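Local coordinates for NEDD8-conjugating enzyme UBC12 (Saccharomyces cerevisiae, PDB 3O2U), which accepts the ubiquitin-like protein Rub1 (NEDD8) from its E1 enzyme as a thioester and catalyses its covalent attachment to other proteins, chiefly the cullin Cdc53, at residues A[63-68]-A[85-90]; A[31-36]-A[90-95]. All blocks are in the same frame, centred on the assembly; numbering follows the deposited sequence.

Contact 1 (A[63-68]-A[85-90]); sequences SPKLEV and NLDFNE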
# COMPACT_ATOMS: atom_id res chain seq x y z
N SER A 63 10.74 -9.91 -4.04
CA SER A 63 10.53 -8.62 -3.40
C SER A 63 9.69 -8.78 -2.13
O SER A 63 8.75 -9.56 -2.10
CB SER A 63 9.87 -7.66 -4.38
OG SER A 63 8.71 -8.25 -4.95
N PRO A 64 10.08 -8.08 -1.05
CA PRO A 64 9.24 -8.15 0.16
C PRO A 64 7.84 -7.66 -0.18
O PRO A 64 7.67 -6.77 -1.02
CB PRO A 64 9.94 -7.18 1.12
CG PRO A 64 11.38 -7.13 0.64
CD PRO A 64 11.26 -7.21 -0.86
N LYS A 65 6.85 -8.24 0.47
CA LYS A 65 5.46 -7.87 0.19
C LYS A 65 4.62 -8.00 1.45
O LYS A 65 4.76 -8.98 2.20
CB LYS A 65 4.90 -8.74 -0.94
CG LYS A 65 3.48 -8.39 -1.35
CD LYS A 65 2.92 -9.47 -2.28
CE LYS A 65 3.71 -9.51 -3.58
NZ LYS A 65 3.00 -8.70 -4.59
N LEU A 66 3.81 -6.99 1.72
CA LEU A 66 2.96 -6.97 2.91
C LEU A 66 1.52 -6.82 2.47
O LEU A 66 1.24 -6.21 1.44
CB LEU A 66 3.31 -5.77 3.81
CG LEU A 66 4.79 -5.49 4.08
CD1 LEU A 66 4.97 -4.18 4.85
CD2 LEU A 66 5.46 -6.65 4.81
N GLU A 67 0.61 -7.38 3.26
CA GLU A 67 -0.81 -7.11 3.08
C GLU A 67 -1.27 -6.24 4.24
O GLU A 67 -1.06 -6.59 5.40
CB GLU A 67 -1.63 -8.40 3.08
CG GLU A 67 -3.13 -8.14 2.89
CD GLU A 67 -3.98 -9.37 3.11
OE1 GLU A 67 -3.55 -10.26 3.88
OE2 GLU A 67 -5.08 -9.44 2.53
N VAL A 68 -1.90 -5.12 3.94
CA VAL A 68 -2.38 -4.22 4.99
C VAL A 68 -3.90 -4.20 4.93
O VAL A 68 -4.45 -3.92 3.88
CB VAL A 68 -1.86 -2.78 4.80
CG1 VAL A 68 -2.56 -1.83 5.78
CG2 VAL A 68 -0.36 -2.73 5.01
N ASN A 85 -2.05 -4.52 -0.95
CA ASN A 85 -0.73 -5.14 -1.02
C ASN A 85 0.29 -4.03 -1.14
O ASN A 85 0.07 -3.07 -1.88
CB ASN A 85 -0.63 -6.07 -2.23
CG ASN A 85 -0.82 -7.54 -1.87
OD1 ASN A 85 -0.91 -7.91 -0.70
ND2 ASN A 85 -0.89 -8.38 -2.89
N LEU A 86 1.37 -4.13 -0.38
CA LEU A 86 2.49 -3.19 -0.51
C LEU A 86 3.72 -3.96 -1.00
O LEU A 86 4.18 -4.88 -0.31
CB LEU A 86 2.79 -2.54 0.85
CG LEU A 86 1.88 -1.40 1.34
CD1 LEU A 86 0.44 -1.86 1.50
CD2 LEU A 86 2.41 -0.89 2.65
N ASP A 87 4.23 -3.59 -2.17
CA ASP A 87 5.35 -4.29 -2.82
C ASP A 87 6.61 -3.41 -2.82
O ASP A 87 6.60 -2.34 -3.44
CB ASP A 87 4.99 -4.65 -4.27
CG ASP A 87 3.70 -5.44 -4.39
OD1 ASP A 87 3.33 -6.15 -3.44
OD2 ASP A 87 3.05 -5.37 -5.45
N PHE A 88 7.67 -3.87 -2.18
CA PHE A 88 8.89 -3.09 -2.02
C PHE A 88 9.94 -3.54 -3.02
O PHE A 88 10.12 -4.73 -3.24
CB PHE A 88 9.44 -3.29 -0.61
CG PHE A 88 8.53 -2.78 0.46
CD1 PHE A 88 8.79 -1.58 1.10
CD2 PHE A 88 7.39 -3.49 0.81
CE1 PHE A 88 7.93 -1.10 2.06
CE2 PHE A 88 6.53 -3.02 1.78
CZ PHE A 88 6.80 -1.83 2.41
N ASN A 89 10.63 -2.58 -3.64
CA ASN A 89 11.77 -2.92 -4.49
C ASN A 89 13.08 -2.67 -3.73
O ASN A 89 13.05 -2.25 -2.57
CB ASN A 89 11.71 -2.15 -5.81
CG ASN A 89 11.74 -0.65 -5.61
OD1 ASN A 89 12.29 -0.15 -4.64
ND2 ASN A 89 11.14 0.08 -6.56
N GLU A 90 14.22 -2.91 -4.38
CA GLU A 90 15.50 -2.83 -3.68
C GLU A 90 15.94 -1.39 -3.48
O GLU A 90 17.07 -1.12 -3.04
CB GLU A 90 16.57 -3.65 -4.41
CG GLU A 90 16.38 -5.16 -4.26
CD GLU A 90 16.31 -5.58 -2.79
OE1 GLU A 90 17.35 -5.47 -2.10
OE2 GLU A 90 15.22 -6.01 -2.33

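Contact 2 (A[31-36]-A[90-95]); sequences RIRLKR and EVYPIE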
# COMPACT_ATOMS: atom_id res chain seq x y z
N ARG A 31 16.20 -3.89 2.57
CA ARG A 31 15.56 -4.87 3.45
C ARG A 31 15.82 -4.63 4.93
O ARG A 31 14.94 -4.85 5.76
CB ARG A 31 15.93 -6.31 3.03
CG ARG A 31 15.35 -6.60 1.67
CD ARG A 31 15.65 -7.97 1.09
NE ARG A 31 15.19 -7.98 -0.30
CZ ARG A 31 14.84 -9.06 -0.99
NH1 ARG A 31 14.89 -10.26 -0.43
NH2 ARG A 31 14.45 -8.93 -2.25
N ILE A 32 17.03 -4.20 5.27
CA ILE A 32 17.35 -3.81 6.64
C ILE A 32 16.46 -2.65 7.10
O ILE A 32 16.00 -2.63 8.23
CB ILE A 32 18.82 -3.36 6.79
CG1 ILE A 32 19.76 -4.55 6.60
CG2 ILE A 32 19.04 -2.71 8.16
CD1 ILE A 32 21.21 -4.20 6.81
N ARG A 33 16.25 -1.68 6.23
CA ARG A 33 15.39 -0.54 6.55
C ARG A 33 13.92 -0.95 6.69
O ARG A 33 13.22 -0.51 7.61
CB ARG A 33 15.56 0.56 5.49
CG ARG A 33 14.50 1.67 5.58
CD ARG A 33 14.67 2.58 6.83
NE ARG A 33 13.37 3.23 7.04
CZ ARG A 33 13.02 4.40 6.52
NH1 ARG A 33 13.91 5.13 5.86
NH2 ARG A 33 11.78 4.85 6.72
N LEU A 34 13.43 -1.81 5.81
CA LEU A 34 12.07 -2.31 5.97
C LEU A 34 11.91 -3.13 7.27
O LEU A 34 10.89 -3.01 7.96
CB LEU A 34 11.63 -3.13 4.74
CG LEU A 34 10.23 -3.75 4.85
CD1 LEU A 34 9.16 -2.71 5.17
CD2 LEU A 34 9.87 -4.50 3.56
N LYS A 35 12.88 -3.97 7.61
CA LYS A 35 12.81 -4.69 8.90
C LYS A 35 12.67 -3.72 10.08
O LYS A 35 11.89 -3.94 11.01
CB LYS A 35 14.06 -5.55 9.11
CG LYS A 35 14.08 -6.84 8.32
CD LYS A 35 15.43 -7.52 8.47
CE LYS A 35 15.65 -7.98 9.91
NZ LYS A 35 14.57 -8.90 10.38
N ARG A 36 13.45 -2.64 10.05
CA ARG A 36 13.41 -1.62 11.09
C ARG A 36 12.03 -0.93 11.13
O ARG A 36 11.47 -0.71 12.20
CB ARG A 36 14.60 -0.66 10.89
CG ARG A 36 14.33 0.83 10.90
CD ARG A 36 15.64 1.62 10.61
NE ARG A 36 15.42 3.05 10.36
CZ ARG A 36 16.35 3.89 9.93
NH1 ARG A 36 17.58 3.46 9.67
NH2 ARG A 36 16.05 5.17 9.73
N GLU A 90 14.22 -2.91 -4.38
CA GLU A 90 15.50 -2.83 -3.68
C GLU A 90 15.94 -1.39 -3.48
O GLU A 90 17.07 -1.12 -3.04
CB GLU A 90 16.57 -3.65 -4.41
CG GLU A 90 16.38 -5.16 -4.26
CD GLU A 90 16.31 -5.58 -2.79
OE1 GLU A 90 17.35 -5.47 -2.10
OE2 GLU A 90 15.22 -6.01 -2.33
N VAL A 91 15.05 -0.46 -3.78
CA VAL A 91 15.38 0.96 -3.73
C VAL A 91 14.64 1.71 -2.61
O VAL A 91 14.79 2.91 -2.43
CB VAL A 91 15.24 1.57 -5.15
CG1 VAL A 91 14.54 2.90 -5.14
CG2 VAL A 91 16.63 1.65 -5.81
N TYR A 92 13.88 0.97 -1.80
CA TYR A 92 13.36 1.50 -0.54
C TYR A 92 14.54 1.88 0.36
O TYR A 92 15.50 1.11 0.49
CB TYR A 92 12.49 0.45 0.14
CG TYR A 92 11.70 0.96 1.31
CD1 TYR A 92 10.67 1.88 1.12
CD2 TYR A 92 11.95 0.52 2.61
CE1 TYR A 92 9.93 2.35 2.18
CE2 TYR A 92 11.21 0.98 3.69
CZ TYR A 92 10.19 1.89 3.46
OH TYR A 92 9.43 2.37 4.50
N PRO A 93 14.47 3.03 1.04
CA PRO A 93 13.37 3.99 1.14
C PRO A 93 13.45 5.15 0.15
O PRO A 93 12.73 6.13 0.31
CB PRO A 93 13.57 4.56 2.56
CG PRO A 93 15.05 4.60 2.70
CD PRO A 93 15.63 3.48 1.84
N ILE A 94 14.31 5.06 -0.85
CA ILE A 94 14.40 6.15 -1.81
C ILE A 94 13.07 6.23 -2.55
O ILE A 94 12.55 7.31 -2.83
CB ILE A 94 15.57 5.95 -2.80
CG1 ILE A 94 16.91 6.03 -2.05
CG2 ILE A 94 15.51 6.96 -3.91
CD1 ILE A 94 18.11 5.63 -2.91
N GLU A 95 12.53 5.05 -2.86
CA GLU A 95 11.18 4.92 -3.40
C GLU A 95 10.30 4.20 -2.38
O GLU A 95 10.76 3.26 -1.73
CB GLU A 95 11.20 4.10 -4.69
CG GLU A 95 12.00 4.74 -5.81
CD GLU A 95 11.14 5.36 -6.87
OE1 GLU A 95 10.21 4.67 -7.36
OE2 GLU A 95 11.39 6.53 -7.23

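Contact 1 (A[63-68]-A[85-90])
K65 sets CG anti to its backbone N (chi1 -178°) and then bends at chi3 and chi4, while D87 carries CG beside its own backbone N, anti to the carbonyl carbon (chi1 -55°); the two side chains therefore lie side by side and point the same way. They form a salt bridge on one face of the antiparallel hairpin made by strands 65-70 and 82-87, the two inner strands of the four-stranded meander of the E2 (UBC) fold. K65 NZ meets D87 OD1 at 2.8 Å, from well above the carboxylate plane, and the aliphatic part of the lysine is folded against the same oxygen, with K65 CG 3.1 Å from D87 OD1. K65 and D87 are a non-hydrogen-bonded pair. Next to them L66 and L86 form a hydrogen-bonded pair, with L86 N to L66 O at 2.8 Å and L66 N to L86 O at 3.0 Å, both in the carbonyl planes.

The leucines occupy the other face, beneath helix 131-143, where both touch L131. V68 CG2 packs on L86 CD1 (3.7 Å), and L66 CD1 approaches CE2 of the F88 ring at 3.6 Å, the two side chains crossing obliquely. The F88 ring also meets Y92 edge-to-face. Beyond the regular strands the pairing is prolonged by one almost straight bond, F88 N to P64 O, 3.1 Å long with an N-H...O angle of 176°; the same carbonyl oxygen lies in the plane of the F88 ring, at its edge, 3.8 Å from CD2.

Contact 2 (A[31-36]-A[90-95])
The guanidinium of R31 presents its NE edge to E90, and the carboxylate is turned 65° against it. Both NE (2.8 Å) and NH2 (3.0 Å) of R31 bind the same atom, E90 OE2, which lies in the guanidinium plane although the donors sit above the plane of the carboxylate. R31 runs extended from CG to NE, whereas E90 bends at chi2; its other oxygen, OE1, bonds to S28 OG, and R31 NH1 reaches the carbonyls of S57 and D59. An alanine here would remove both donors to E90 OE2 and those to S57 and D59, and would probably loosen the tie between helix and loop at E90.

R31, R33 and L34 belong to helix 29-39, the N-terminal helix of the E2 (UBC) fold, and they pack on the loop between strands 82-87 and 98-101. There a cis peptide bond joins Y92 to P93, and P93 CB lies over the centre of the tyrosine ring, 4.1 Å above its plane. R33 crosses Y92 at about a right angle, its CG 3.9 Å from Y92 CE2, while L34 CB approaches the neighbouring ring atom Y92 CD2 at 4.2 Å. The R33 chain bends at chi2 (70°), and NH1 comes 3.4 Å from P93 CB. Its guanidinium is gripped by D37 and by the carbonyls of P127 and L129; D37 also bonds to Y92 OH, so one carboxylate fixes both arginine and tyrosine.

How the contacts relate
Contact 1 is nested, along the chain, inside the loop closed by contact 2: helix 29-39 comes first, then 63-68 and 85-90 of the hairpin, and finally 90-95. Their centres are about 10 Å apart, and E90 belongs to both, as the last residue of one segment and the first of the next. The two also touch directly, because L34 places CD2 3.6 Å from P64 CB and CD1 3.7 Å from F88 CE1. Helix 29-39 is thus packed against the end of the sheet and the loop that leaves it, joining three parts of the UBC core. Both contacts lie away from the predicted catalytic C117.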